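Local coordinates for protein xylooligosaccharide oxidase (Myceliophthora thermophila, PDB 5L6F) that oxidises the C1 hydroxyl of xylooligosaccharides and related sugars to lactones with a bicovalently bound FAD, reducing molecular oxygen to hydrogen peroxide, at residues G84-P89 with L485-Q490; P58-A63 with G103-L108; G264-M269 with G284-N289. All coordinates share one frame; numbering follows the deposited sequence.

In the fold
Contacts 1 and 2 are neighbours, about 10 Å apart centre to centre, and both lie at the small mixed sheet formed by strands 38-39, 63-65, 108-111 and 87-90. Contact 2 leads into the adjacent strands 63-65 and 108-111, while in contact 1 the C-terminal loop 485-490 packs against edge strand 87-90. Their segments interleave along the chain, and both reach the xylopyranose of chain G. Contact 3 comes between the two halves of contact 1 in sequence but lies about 41 and 43 Å from contacts 1 and 2, centre to centre, across the chain's centre. Contacts 1 and 2 thus lie in or against the FAD-binding domain, contact 3 in the eight-stranded antiparallel sheet that carries the substrate-binding R272.

Contact 1. Residues G84-P89 with L485-Q490; sequences GVKANP and LFYYPQ. With FAD (flavin-adenine dinucleotide), chain H; XYP (beta-D-xylopyranose), chain G.
The F486 ring turns an edge to the backbone of A87, whose carbonyl O lies near the ring plane at 3.3 Å from CD1; L485 CD2 stands over the rim of one face. On the Y487 ring, one face receives C4 of the xylopyranose of chain G, displaced toward the rim, and K86 CG approaches obliquely. The Y488 ring has the FAD ribose oxygen O3B off-centre over one face. These rings belong to the berberine-like C-terminal region, here packed against strand 87-90 of the PCMH-type FAD-binding domain.

The two backbones are joined by a bond from A87 N to L485 O, 3.0 Å long and nearly straight. F486 CA returns a CA-H...O contact to A87 O, so the main chain of A87 is engaged on both its N and its O. L485 CD1 meets V85 O at 3.4 Å, while its side chain also packs on V77 and A80 of helix 70-83.

K86 bends at chi2 (-55°), which carries CD to 3.8 Å from Y487 CB and CE on toward the xylopyranose. Its NZ is bonded to the carbonyl of E484, so the aliphatic chain lies across Y487 with its charged end tied down.

The N88 amide is fixed at both ends. ND2 donates to Y487 O at 2.9 Å with an N-H...O angle of 173°; the acceptor lies in the amide plane, although ND2 sits above the plane of the carbonyl. OD1 accepts from H107, which determines which way the amide is turned.

At the cofactor end of the strand, P89 CG touches adenine C4A of the FAD at 3.3 Å. The ribose hydroxyl O2B of the FAD donates a 2.6 Å hydrogen bond to P89 O.

Contact 2. Residues P58-A63 with G103-L108; sequences PYTPAA and GEDGHL. With XYP (beta-D-xylopyranose), chain G.
T60 and A62 follow D105 to H107 in the same chain direction, tied by two backbone bonds: G106 N to T60 O at 2.9 Å and A62 N to H107 O at 2.8 Å. G103 and G106, in the second segment, both have positive phi.

Y59 lays one face of its ring on this backbone. With CG beside the backbone N (chi1 -65°), the ring spreads over the G103-E104 peptide: E104 N lies over its centre, and G103 C is 3.4 Å from CE2. This is a flat side chain stacked against a flat peptide group. D105 OD1 stands at the edge of the ring, near its plane.

That same oxygen accepts the N-H of T60 at 2.9 Å in an almost straight bond (176°), approached from above the carboxylate plane. A water donates to D105 OD1 and to P58 O, giving the carboxylate oxygen a second partner.

E104 turns away from Y59 toward the sugar. Its OE2 receives H107 NE2 on the anti lone pair, in the plane of the imidazole, and O1 of the chain G xylopyranose at 2.7 Å; two donors therefore grip one oxygen, which would be expected to favour the charged carboxylate. Because the bond from H107 NE2 to E104 OE2 runs in the ring plane, it helps to hold the imidazole's rotation.

Farther along, A63 CB meets L108 CD1 at 3.9 Å, where the segments enter the neighbouring parallel strands 63-65 and 108-111 of the small sheet in the PCMH-type FAD-binding domain.

Contact 3. Residues G264-M269 with G284-N289; sequences GMPEEM and GLYHGN. With NAG (2-acetamido-2-deoxy-beta-D-glucopyranose), chain K; XYP (beta-D-xylopyranose), chain E.
Y286 leaves its strand with CG anti to the backbone N (chi1 -176°), and the ring leans over the turn that ends at M269. Past CB, the contacts begin at CG, 4.2 Å from E268 O, and CD1 runs alongside M269, 3.9 Å from its CA and nearly as close to its CB. CE1 is 3.8 Å from E268 CB, which sits off-centre against the ring in a CH-pi contact; P266 CG approaches the ring edge near its plane. At the tip, a water donates to E268 OE1 at 2.8 Å and is hydrogen-bonded to Y286 OH, so the phenol and the carboxylate share one bridging molecule.

E268 can serve both the ring and the water because its chain bends at chi2 (88°). Its methylene stays against Y286 while the carboxylate folds back to the water. P266 to M269 form a type I turn, closed by M269 N bonding to P266 O, and this turn presents E268 O to the other segment. H287 N donates to that oxygen at 2.8 Å, an almost straight bond. H287 itself is the centre of an inverse gamma turn, and its NE2 is bonded to F171 O, while CB and CD2 stay beside E268 O.

Just past this turn, N289 takes the N-cap of helix 290-304, its OD1 accepting from A292 N, while ND2 carries the covalently linked N-acetylglucosamine.

M269 and Y286 form an antiparallel, non-hydrogen-bonded pair, with both side chains on the face packed against helix 290-304. The contact closes the open end of the beta hairpin 269-275/280-286, whose first strand bears the substrate-binding R272, within the large antiparallel sheet characteristic of the substrate domain in this flavin oxidase family.

Contact 1. Residues G84-P89 with L485-Q490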
loop_
_atom_site.group_PDB
_atom_site.type_symbol
_atom_site.label_atom_id
_atom_site.label_comp_id
_atom_site.label_asym_id
_atom_site.label_seq_id
_atom_site.Cartn_x
_atom_site.Cartn_y
_atom_site.Cartn_z
ATOM N N GLY A 84 -24.970 16.169 6.342
ATOM C CA GLY A 84 -23.989 17.117 5.851
ATOM C C GLY A 84 -22.652 16.965 6.535
ATOM O O GLY A 84 -22.039 17.958 6.901
ATOM N N VAL A 85 -22.186 15.723 6.710
ATOM C CA VAL A 85 -20.822 15.488 7.176
ATOM C C VAL A 85 -20.103 14.646 6.144
ATOM O O VAL A 85 -20.733 13.979 5.313
ATOM C CB VAL A 85 -20.768 14.854 8.601
ATOM C CG1 VAL A 85 -21.437 15.774 9.624
ATOM C CG2 VAL A 85 -21.428 13.484 8.631
ATOM N N LYS A 86 -18.778 14.685 6.178
ATOM C CA LYS A 86 -17.980 13.837 5.317
ATOM C C LYS A 86 -17.931 12.418 5.900
ATOM O O LYS A 86 -18.165 12.229 7.102
ATOM C CB LYS A 86 -16.575 14.409 5.167
ATOM C CG LYS A 86 -16.547 15.810 4.618
ATOM C CD LYS A 86 -17.279 15.964 3.291
ATOM C CE LYS A 86 -17.062 17.374 2.724
ATOM N NZ LYS A 86 -17.701 17.571 1.381
ATOM N N ALA A 87 -17.675 11.432 5.037
ATOM C CA ALA A 87 -17.587 10.028 5.441
ATOM C C ALA A 87 -16.404 9.343 4.806
ATOM O O ALA A 87 -16.105 9.580 3.646
ATOM C CB ALA A 87 -18.858 9.276 5.056
ATOM N N ASN A 88 -15.742 8.468 5.547
ATOM C CA ASN A 88 -14.631 7.694 5.006
ATOM C C ASN A 88 -14.665 6.289 5.561
ATOM O O ASN A 88 -14.944 6.106 6.755
ATOM C CB ASN A 88 -13.272 8.308 5.366
ATOM C CG ASN A 88 -13.224 9.784 5.105
ATOM O OD1 ASN A 88 -13.606 10.572 5.965
ATOM N ND2 ASN A 88 -12.837 10.167 3.891
ATOM N N PRO A 89 -14.396 5.297 4.700
ATOM C CA PRO A 89 -14.255 3.940 5.154
ATOM C C PRO A 89 -12.902 3.721 5.827
ATOM O O PRO A 89 -11.893 4.303 5.411
ATOM C CB PRO A 89 -14.333 3.126 3.856
ATOM C CG PRO A 89 -13.784 4.042 2.833
ATOM C CD PRO A 89 -14.195 5.412 3.245
ATOM N N LEU A 485 -18.414 13.873 -0.819
ATOM C CA LEU A 485 -18.796 13.238 0.417
ATOM C C LEU A 485 -17.632 12.455 1.039
ATOM O O LEU A 485 -17.489 12.448 2.253
ATOM C CB LEU A 485 -19.973 12.297 0.190
ATOM C CG LEU A 485 -20.558 11.681 1.453
ATOM C CD1 LEU A 485 -21.334 12.724 2.212
ATOM C CD2 LEU A 485 -21.505 10.574 1.069
ATOM N N PHE A 486 -16.810 11.820 0.206
ATOM C CA PHE A 486 -15.675 11.005 0.693
ATOM C C PHE A 486 -14.387 11.801 0.831
ATOM O O PHE A 486 -13.296 11.241 0.785
ATOM C CB PHE A 486 -15.487 9.785 -0.205
ATOM C CG PHE A 486 -16.716 8.927 -0.278
ATOM C CD1 PHE A 486 -17.185 8.284 0.863
ATOM C CD2 PHE A 486 -17.387 8.745 -1.468
ATOM C CE1 PHE A 486 -18.349 7.512 0.815
ATOM C CE2 PHE A 486 -18.545 7.984 -1.524
ATOM C CZ PHE A 486 -19.004 7.347 -0.387
ATOM N N TYR A 487 -14.526 13.111 1.028
ATOM C CA TYR A 487 -13.399 14.005 1.201
ATOM C C TYR A 487 -12.367 13.530 2.236
ATOM O O TYR A 487 -12.712 13.041 3.325
ATOM C CB TYR A 487 -13.905 15.432 1.575
ATOM C CG TYR A 487 -12.763 16.360 1.879
ATOM C CD1 TYR A 487 -12.021 16.925 0.836
ATOM C CD2 TYR A 487 -12.368 16.627 3.201
ATOM C CE1 TYR A 487 -10.954 17.751 1.091
ATOM C CE2 TYR A 487 -11.279 17.446 3.459
ATOM C CZ TYR A 487 -10.583 18.007 2.408
ATOM O OH TYR A 487 -9.511 18.820 2.636
ATOM N N TYR A 488 -11.096 13.686 1.860
ATOM C CA TYR A 488 -10.000 13.755 2.805
ATOM C C TYR A 488 -8.955 14.696 2.214
ATOM O O TYR A 488 -9.054 15.047 1.029
ATOM C CB TYR A 488 -9.422 12.380 3.129
ATOM C CG TYR A 488 -8.869 11.589 1.989
ATOM C CD1 TYR A 488 -9.688 10.830 1.190
ATOM C CD2 TYR A 488 -7.501 11.531 1.757
ATOM C CE1 TYR A 488 -9.160 10.047 0.160
ATOM C CE2 TYR A 488 -6.978 10.758 0.745
ATOM C CZ TYR A 488 -7.814 10.010 -0.051
ATOM O OH TYR A 488 -7.297 9.208 -1.049
ATOM N N PRO A 489 -7.947 15.099 3.013
ATOM C CA PRO A 489 -7.170 16.241 2.493
ATOM C C PRO A 489 -6.278 15.995 1.276
ATOM O O PRO A 489 -5.750 16.952 0.747
ATOM C CB PRO A 489 -6.360 16.696 3.707
ATOM C CG PRO A 489 -7.227 16.288 4.874
ATOM C CD PRO A 489 -7.744 14.929 4.464
ATOM N N GLN A 490 -6.100 14.740 0.862
ATOM C CA GLN A 490 -5.411 14.437 -0.401
ATOM C C GLN A 490 -6.307 13.695 -1.367
ATOM O O GLN A 490 -5.823 12.957 -2.231
ATOM C CB GLN A 490 -4.125 13.665 -0.132
ATOM C CG GLN A 490 -3.141 14.509 0.649
ATOM C CD GLN A 490 -1.818 13.820 0.887
ATOM O OE1 GLN A 490 -1.707 12.597 0.749
ATOM N NE2 GLN A 490 -0.816 14.595 1.238
HETATM P PA FAD H . -7.131 2.452 6.036
HETATM O O1A FAD H . -8.337 1.804 6.670
HETATM O O2A FAD H . -6.455 3.540 6.809
HETATM O O5B FAD H . -7.496 2.947 4.574
HETATM C C5B FAD H . -6.580 3.639 3.714
HETATM C C4B FAD H . -7.363 4.441 2.686
HETATM O O4B FAD H . -8.164 3.560 1.883
HETATM C C3B FAD H . -8.302 5.457 3.331
HETATM O O3B FAD H . -8.390 6.596 2.474
HETATM C C2B FAD H . -9.620 4.716 3.339
HETATM O O2B FAD H . -10.736 5.592 3.428
HETATM C C1B FAD H . -9.552 3.911 2.037
HETATM N N9A FAD H . -10.371 2.697 2.145
HETATM C C8A FAD H . -10.303 1.723 3.067
HETATM N N7A FAD H . -11.265 0.795 2.872
HETATM C C5A FAD H . -11.936 1.205 1.765
HETATM C C6A FAD H . -13.083 0.695 1.008
HETATM N N6A FAD H . -13.619 -0.461 1.427
HETATM N N1A FAD H . -13.526 1.413 -0.037
HETATM C C2A FAD H . -12.936 2.542 -0.447
HETATM N N3A FAD H . -11.865 3.095 0.214
HETATM C C4A FAD H . -11.361 2.444 1.299
HETATM N N1 FAD H . 1.908 -1.279 1.463
HETATM C C2 FAD H . 2.447 -1.994 0.419
HETATM O O2 FAD H . 2.151 -1.632 -0.782
HETATM N N3 FAD H . 3.258 -3.075 0.670
HETATM C C4 FAD H . 3.558 -3.533 1.907
HETATM O O4 FAD H . 4.333 -4.539 2.121
HETATM C C4X FAD H . 2.997 -2.804 3.065
HETATM N N5 FAD H . 3.231 -3.172 4.351
HETATM C C5X FAD H . 2.675 -2.484 5.412
HETATM C C6 FAD H . 2.908 -2.878 6.732
HETATM C C7 FAD H . 2.330 -2.137 7.789
HETATM C C7M FAD H . 2.572 -2.522 9.219
HETATM C C8 FAD H . 1.425 -0.969 7.535
HETATM C C8M FAD H . 0.717 -0.236 8.664
HETATM C C9 FAD H . 1.190 -0.602 6.220
HETATM C C9A FAD H . 1.793 -1.297 5.157
HETATM N N10 FAD H . 1.576 -0.913 3.823
HETATM C C10 FAD H . 2.141 -1.634 2.758
HETATM C "C1'" FAD H . 0.754 0.242 3.469
HETATM C "C2'" FAD H . -0.673 -0.095 3.203
HETATM O "O2'" FAD H . -0.713 -0.712 1.929
HETATM C "C3'" FAD H . -1.451 1.210 3.169
HETATM O "O3'" FAD H . -1.279 1.921 4.400
HETATM C "C4'" FAD H . -2.931 0.878 2.959
HETATM O "O4'" FAD H . -3.561 1.971 2.305
HETATM C "C5'" FAD H . -3.610 0.552 4.263
HETATM O "O5'" FAD H . -4.926 -0.026 4.011
HETATM P P FAD H . -5.908 -0.140 5.259
HETATM O O1P FAD H . -7.244 -0.626 4.794
HETATM O O2P FAD H . -5.210 -0.872 6.355
HETATM O O3P FAD H . -5.957 1.391 5.719
HETATM O O1 XYP G . -13.882 19.534 7.102
HETATM C C1 XYP G . -14.091 20.299 5.925
HETATM C C2 XYP G . -12.719 20.671 5.380
HETATM C C3 XYP G . -12.880 21.513 4.138
HETATM C C4 XYP G . -13.755 20.759 3.157
HETATM C C5 XYP G . -15.078 20.303 3.750
HETATM O O2 XYP G . -11.959 21.403 6.339
HETATM O O3 XYP G . -11.601 21.804 3.557
HETATM O O4 XYP G . -14.042 21.672 2.132
HETATM O O5 XYP G . -14.844 19.557 4.946
#

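Contact 2. Residues P58-A63 with G103-L108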
loop_
_atom_site.group_PDB
_atom_site.type_symbol
_atom_site.label_atom_id
_atom_site.label_comp_id
_atom_site.label_asym_id
_atom_site.label_seq_id
_atom_site.Cartn_x
_atom_site.Cartn_y
_atom_site.Cartn_z
ATOM N N PRO A 58 -3.696 11.207 15.532
ATOM C CA PRO A 58 -5.010 10.833 15.944
ATOM C C PRO A 58 -6.001 11.863 15.423
ATOM O O PRO A 58 -5.657 13.049 15.259
ATOM C CB PRO A 58 -4.930 10.878 17.457
ATOM C CG PRO A 58 -3.952 11.980 17.722
ATOM C CD PRO A 58 -2.948 11.882 16.606
ATOM N N TYR A 59 -7.204 11.407 15.120
ATOM C CA TYR A 59 -8.297 12.303 14.821
ATOM C C TYR A 59 -9.548 11.838 15.560
ATOM O O TYR A 59 -9.686 10.650 15.861
ATOM C CB TYR A 59 -8.553 12.409 13.321
ATOM C CG TYR A 59 -7.408 13.024 12.553
ATOM C CD1 TYR A 59 -7.070 14.368 12.722
ATOM C CD2 TYR A 59 -6.651 12.261 11.661
ATOM C CE1 TYR A 59 -6.002 14.927 12.036
ATOM C CE2 TYR A 59 -5.590 12.809 10.966
ATOM C CZ TYR A 59 -5.286 14.142 11.143
ATOM O OH TYR A 59 -4.248 14.692 10.458
ATOM N N THR A 60 -10.424 12.786 15.873
ATOM C CA THR A 60 -11.687 12.496 16.542
ATOM C C THR A 60 -12.846 12.494 15.537
ATOM O O THR A 60 -13.260 13.548 15.069
ATOM C CB THR A 60 -11.939 13.493 17.666
ATOM O OG1 THR A 60 -10.808 13.481 18.540
ATOM C CG2 THR A 60 -13.179 13.135 18.448
ATOM N N PRO A 61 -13.365 11.304 15.202
ATOM C CA PRO A 61 -14.491 11.206 14.267
ATOM C C PRO A 61 -15.767 11.831 14.808
ATOM O O PRO A 61 -15.936 11.961 16.011
ATOM C CB PRO A 61 -14.672 9.695 14.073
ATOM C CG PRO A 61 -13.403 9.078 14.547
ATOM C CD PRO A 61 -12.885 9.977 15.620
ATOM N N ALA A 62 -16.642 12.240 13.914
ATOM C CA ALA A 62 -17.981 12.673 14.295
ATOM C C ALA A 62 -18.733 11.505 14.925
ATOM O O ALA A 62 -19.417 11.654 15.922
ATOM C CB ALA A 62 -18.717 13.199 13.079
ATOM N N ALA A 63 -18.564 10.334 14.332
ATOM C CA ALA A 63 -19.240 9.117 14.762
ATOM C C ALA A 63 -18.544 7.961 14.077
ATOM O O ALA A 63 -17.817 8.152 13.095
ATOM C CB ALA A 63 -20.694 9.146 14.363
ATOM N N GLY A 103 -8.521 12.059 7.994
ATOM C CA GLY A 103 -7.368 12.972 7.885
ATOM C C GLY A 103 -7.549 14.324 8.569
ATOM O O GLY A 103 -6.735 15.245 8.408
ATOM N N GLU A 104 -8.623 14.426 9.345
ATOM C CA GLU A 104 -8.970 15.620 10.104
ATOM C C GLU A 104 -10.114 15.188 11.030
ATOM O O GLU A 104 -10.696 14.113 10.834
ATOM C CB GLU A 104 -9.367 16.777 9.192
ATOM C CG GLU A 104 -10.575 16.469 8.326
ATOM C CD GLU A 104 -11.033 17.632 7.470
ATOM O OE1 GLU A 104 -10.284 18.624 7.353
ATOM O OE2 GLU A 104 -12.136 17.546 6.891
ATOM N N ASP A 105 -10.437 16.012 12.020
ATOM C CA ASP A 105 -11.545 15.710 12.914
ATOM C C ASP A 105 -12.876 15.831 12.192
ATOM O O ASP A 105 -13.001 16.574 11.208
ATOM C CB ASP A 105 -11.572 16.669 14.101
ATOM C CG ASP A 105 -10.391 16.522 15.022
ATOM O OD1 ASP A 105 -9.740 15.465 15.083
ATOM O OD2 ASP A 105 -10.126 17.499 15.744
ATOM N N GLY A 106 -13.862 15.098 12.706
ATOM C CA GLY A 106 -15.260 15.350 12.457
ATOM C C GLY A 106 -15.901 14.665 11.282
ATOM O O GLY A 106 -16.953 15.094 10.845
ATOM N N HIS A 107 -15.311 13.578 10.801
ATOM C CA HIS A 107 -15.936 12.796 9.730
ATOM C C HIS A 107 -16.652 11.611 10.340
ATOM O O HIS A 107 -16.274 11.136 11.404
ATOM C CB HIS A 107 -14.887 12.248 8.753
ATOM C CG HIS A 107 -14.206 13.293 7.939
ATOM N ND1 HIS A 107 -13.688 13.037 6.686
ATOM C CD2 HIS A 107 -13.970 14.606 8.185
ATOM C CE1 HIS A 107 -13.130 14.140 6.211
ATOM N NE2 HIS A 107 -13.265 15.096 7.107
ATOM N N LEU A 108 -17.667 11.121 9.627
ATOM C CA LEU A 108 -18.229 9.799 9.903
ATOM C C LEU A 108 -17.229 8.759 9.440
ATOM O O LEU A 108 -16.851 8.747 8.263
ATOM C CB LEU A 108 -19.565 9.599 9.165
ATOM C CG LEU A 108 -20.134 8.183 9.226
ATOM C CD1 LEU A 108 -20.452 7.856 10.674
ATOM C CD2 LEU A 108 -21.355 8.040 8.324
HETATM O O1 XYP G . -13.882 19.534 7.102
HETATM C C1 XYP G . -14.091 20.299 5.925
HETATM C C2 XYP G . -12.719 20.671 5.380
HETATM C C3 XYP G . -12.880 21.513 4.138
HETATM C C4 XYP G . -13.755 20.759 3.157
HETATM C C5 XYP G . -15.078 20.303 3.750
HETATM O O2 XYP G . -11.959 21.403 6.339
HETATM O O3 XYP G . -11.601 21.804 3.557
HETATM O O4 XYP G . -14.042 21.672 2.132
HETATM O O5 XYP G . -14.844 19.557 4.946
HETATM O O HOH W 1 -7.201 15.432 16.404
HETATM O O HOH W 2 -5.766 17.403 9.233
#

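Contact 3. Residues G264-M269 with G284-N289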
loop_
_atom_site.group_PDB
_atom_site.type_symbol
_atom_site.label_atom_id
_atom_site.label_comp_id
_atom_site.label_asym_id
_atom_site.label_seq_id
_atom_site.Cartn_x
_atom_site.Cartn_y
_atom_site.Cartn_z
ATOM N N GLY A 264 18.006 -8.890 -15.626
ATOM C CA GLY A 264 18.752 -9.801 -14.788
ATOM C C GLY A 264 17.892 -10.544 -13.768
ATOM O O GLY A 264 18.265 -11.617 -13.313
ATOM N N MET A 265 16.750 -9.971 -13.395
ATOM C CA MET A 265 15.952 -10.539 -12.304
ATOM C C MET A 265 14.879 -11.440 -12.891
ATOM O O MET A 265 14.024 -10.960 -13.613
ATOM C CB MET A 265 15.342 -9.452 -11.405
ATOM C CG MET A 265 14.837 -10.033 -10.092
ATOM S SD MET A 265 14.628 -8.924 -8.704
ATOM C CE MET A 265 12.988 -8.358 -9.020
ATOM N N PRO A 266 14.926 -12.747 -12.598
ATOM C CA PRO A 266 13.930 -13.619 -13.208
ATOM C C PRO A 266 12.568 -13.456 -12.573
ATOM O O PRO A 266 12.436 -12.900 -11.473
ATOM C CB PRO A 266 14.496 -15.009 -12.961
ATOM C CG PRO A 266 15.249 -14.877 -11.687
ATOM C CD PRO A 266 15.832 -13.490 -11.704
ATOM N N GLU A 267 11.553 -13.921 -13.279
ATOM C CA GLU A 267 10.184 -13.761 -12.838
ATOM C C GLU A 267 9.962 -14.278 -11.429
ATOM O O GLU A 267 9.210 -13.679 -10.680
ATOM C CB GLU A 267 9.229 -14.464 -13.814
ATOM C CG GLU A 267 9.145 -13.743 -15.158
ATOM C CD GLU A 267 8.170 -14.379 -16.130
ATOM O OE1 GLU A 267 7.587 -15.442 -15.801
ATOM O OE2 GLU A 267 8.004 -13.824 -17.236
ATOM N N GLU A 268 10.625 -15.373 -11.076
ATOM C CA GLU A 268 10.418 -16.054 -9.803
ATOM C C GLU A 268 11.057 -15.354 -8.607
ATOM O O GLU A 268 10.793 -15.731 -7.461
ATOM C CB GLU A 268 10.996 -17.476 -9.873
ATOM C CG GLU A 268 10.353 -18.377 -10.912
ATOM C CD GLU A 268 10.988 -18.288 -12.293
ATOM O OE1 GLU A 268 11.926 -17.489 -12.531
ATOM O OE2 GLU A 268 10.534 -19.067 -13.150
ATOM N N MET A 269 11.895 -14.352 -8.861
ATOM C CA MET A 269 12.636 -13.668 -7.816
ATOM C C MET A 269 11.949 -12.348 -7.469
ATOM O O MET A 269 11.520 -11.614 -8.354
ATOM C CB MET A 269 14.079 -13.392 -8.310
ATOM C CG MET A 269 14.978 -12.657 -7.334
ATOM S SD MET A 269 16.682 -12.502 -7.924
ATOM C CE MET A 269 17.188 -14.217 -7.963
ATOM N N GLY A 284 15.257 -11.005 -0.215
ATOM C CA GLY A 284 14.510 -11.617 -1.287
ATOM C C GLY A 284 13.592 -12.736 -0.848
ATOM O O GLY A 284 13.718 -13.298 0.253
ATOM N N LEU A 285 12.654 -13.039 -1.729
ATOM C CA LEU A 285 11.862 -14.239 -1.654
ATOM C C LEU A 285 11.816 -14.811 -3.073
ATOM O O LEU A 285 11.272 -14.184 -3.997
ATOM C CB LEU A 285 10.451 -13.964 -1.141
ATOM C CG LEU A 285 9.658 -15.217 -0.724
ATOM C CD1 LEU A 285 10.224 -15.770 0.574
ATOM C CD2 LEU A 285 8.159 -15.001 -0.603
ATOM N N TYR A 286 12.378 -16.001 -3.219
ATOM C CA TYR A 286 12.458 -16.685 -4.504
ATOM C C TYR A 286 11.379 -17.757 -4.539
ATOM O O TYR A 286 11.282 -18.564 -3.613
ATOM C CB TYR A 286 13.840 -17.301 -4.681
ATOM C CG TYR A 286 14.036 -17.950 -6.031
ATOM C CD1 TYR A 286 14.310 -17.177 -7.160
ATOM C CD2 TYR A 286 13.910 -19.324 -6.183
ATOM C CE1 TYR A 286 14.476 -17.762 -8.400
ATOM C CE2 TYR A 286 14.054 -19.922 -7.431
ATOM C CZ TYR A 286 14.340 -19.121 -8.530
ATOM O OH TYR A 286 14.491 -19.700 -9.755
ATOM N N HIS A 287 10.555 -17.736 -5.589
ATOM C CA HIS A 287 9.466 -18.694 -5.739
ATOM C C HIS A 287 10.000 -19.998 -6.344
ATOM O O HIS A 287 9.823 -20.300 -7.527
ATOM C CB HIS A 287 8.330 -18.083 -6.562
ATOM C CG HIS A 287 7.577 -17.013 -5.841
ATOM N ND1 HIS A 287 6.213 -16.859 -5.967
ATOM C CD2 HIS A 287 7.984 -16.052 -4.979
ATOM C CE1 HIS A 287 5.815 -15.843 -5.229
ATOM N NE2 HIS A 287 6.869 -15.326 -4.627
ATOM N N GLY A 288 10.663 -20.752 -5.488
ATOM C CA GLY A 288 11.355 -21.961 -5.852
ATOM C C GLY A 288 12.233 -22.399 -4.687
ATOM O O GLY A 288 12.215 -21.787 -3.613
ATOM N N ASN A 289 12.997 -23.468 -4.896
ATOM C CA ASN A 289 13.825 -24.025 -3.834
ATOM C C ASN A 289 15.201 -23.374 -3.798
ATOM O O ASN A 289 15.517 -22.519 -4.629
ATOM C CB ASN A 289 13.921 -25.560 -3.965
ATOM C CG ASN A 289 14.529 -26.006 -5.284
ATOM O OD1 ASN A 289 15.427 -25.362 -5.825
ATOM N ND2 ASN A 289 14.037 -27.150 -5.809
HETATM C C1 NAG K . 14.509 -27.698 -7.067
HETATM C C2 NAG K . 14.355 -29.219 -6.931
HETATM C C3 NAG K . 14.613 -29.930 -8.250
HETATM C C4 NAG K . 13.753 -29.311 -9.336
HETATM C C5 NAG K . 14.044 -27.811 -9.419
HETATM C C6 NAG K . 13.175 -27.145 -10.476
HETATM C C7 NAG K . 14.788 -30.403 -4.820
HETATM C C8 NAG K . 15.791 -30.862 -3.794
HETATM N N2 NAG K . 15.235 -29.721 -5.881
HETATM O O3 NAG K . 14.287 -31.297 -8.127
HETATM O O4 NAG K . 14.025 -29.975 -10.556
HETATM O O5 NAG K . 13.780 -27.189 -8.174
HETATM O O6 NAG K . 13.381 -25.751 -10.445
HETATM O O7 NAG K . 13.599 -30.672 -4.645
HETATM C C1 XYP E . 24.087 -9.973 -17.674
HETATM C C2 XYP E . 22.844 -10.105 -18.564
HETATM C C3 XYP E . 21.821 -8.998 -18.306
HETATM C C4 XYP E . 21.663 -8.705 -16.813
HETATM C C5 XYP E . 23.022 -8.487 -16.173
HETATM O O2 XYP E . 23.205 -10.089 -19.967
HETATM O O3 XYP E . 20.588 -9.440 -18.895
HETATM O O4 XYP E . 20.850 -7.550 -16.622
HETATM O O5 XYP E . 23.766 -9.698 -16.287
HETATM O O HOH W 3 14.500 -18.237 -11.777
#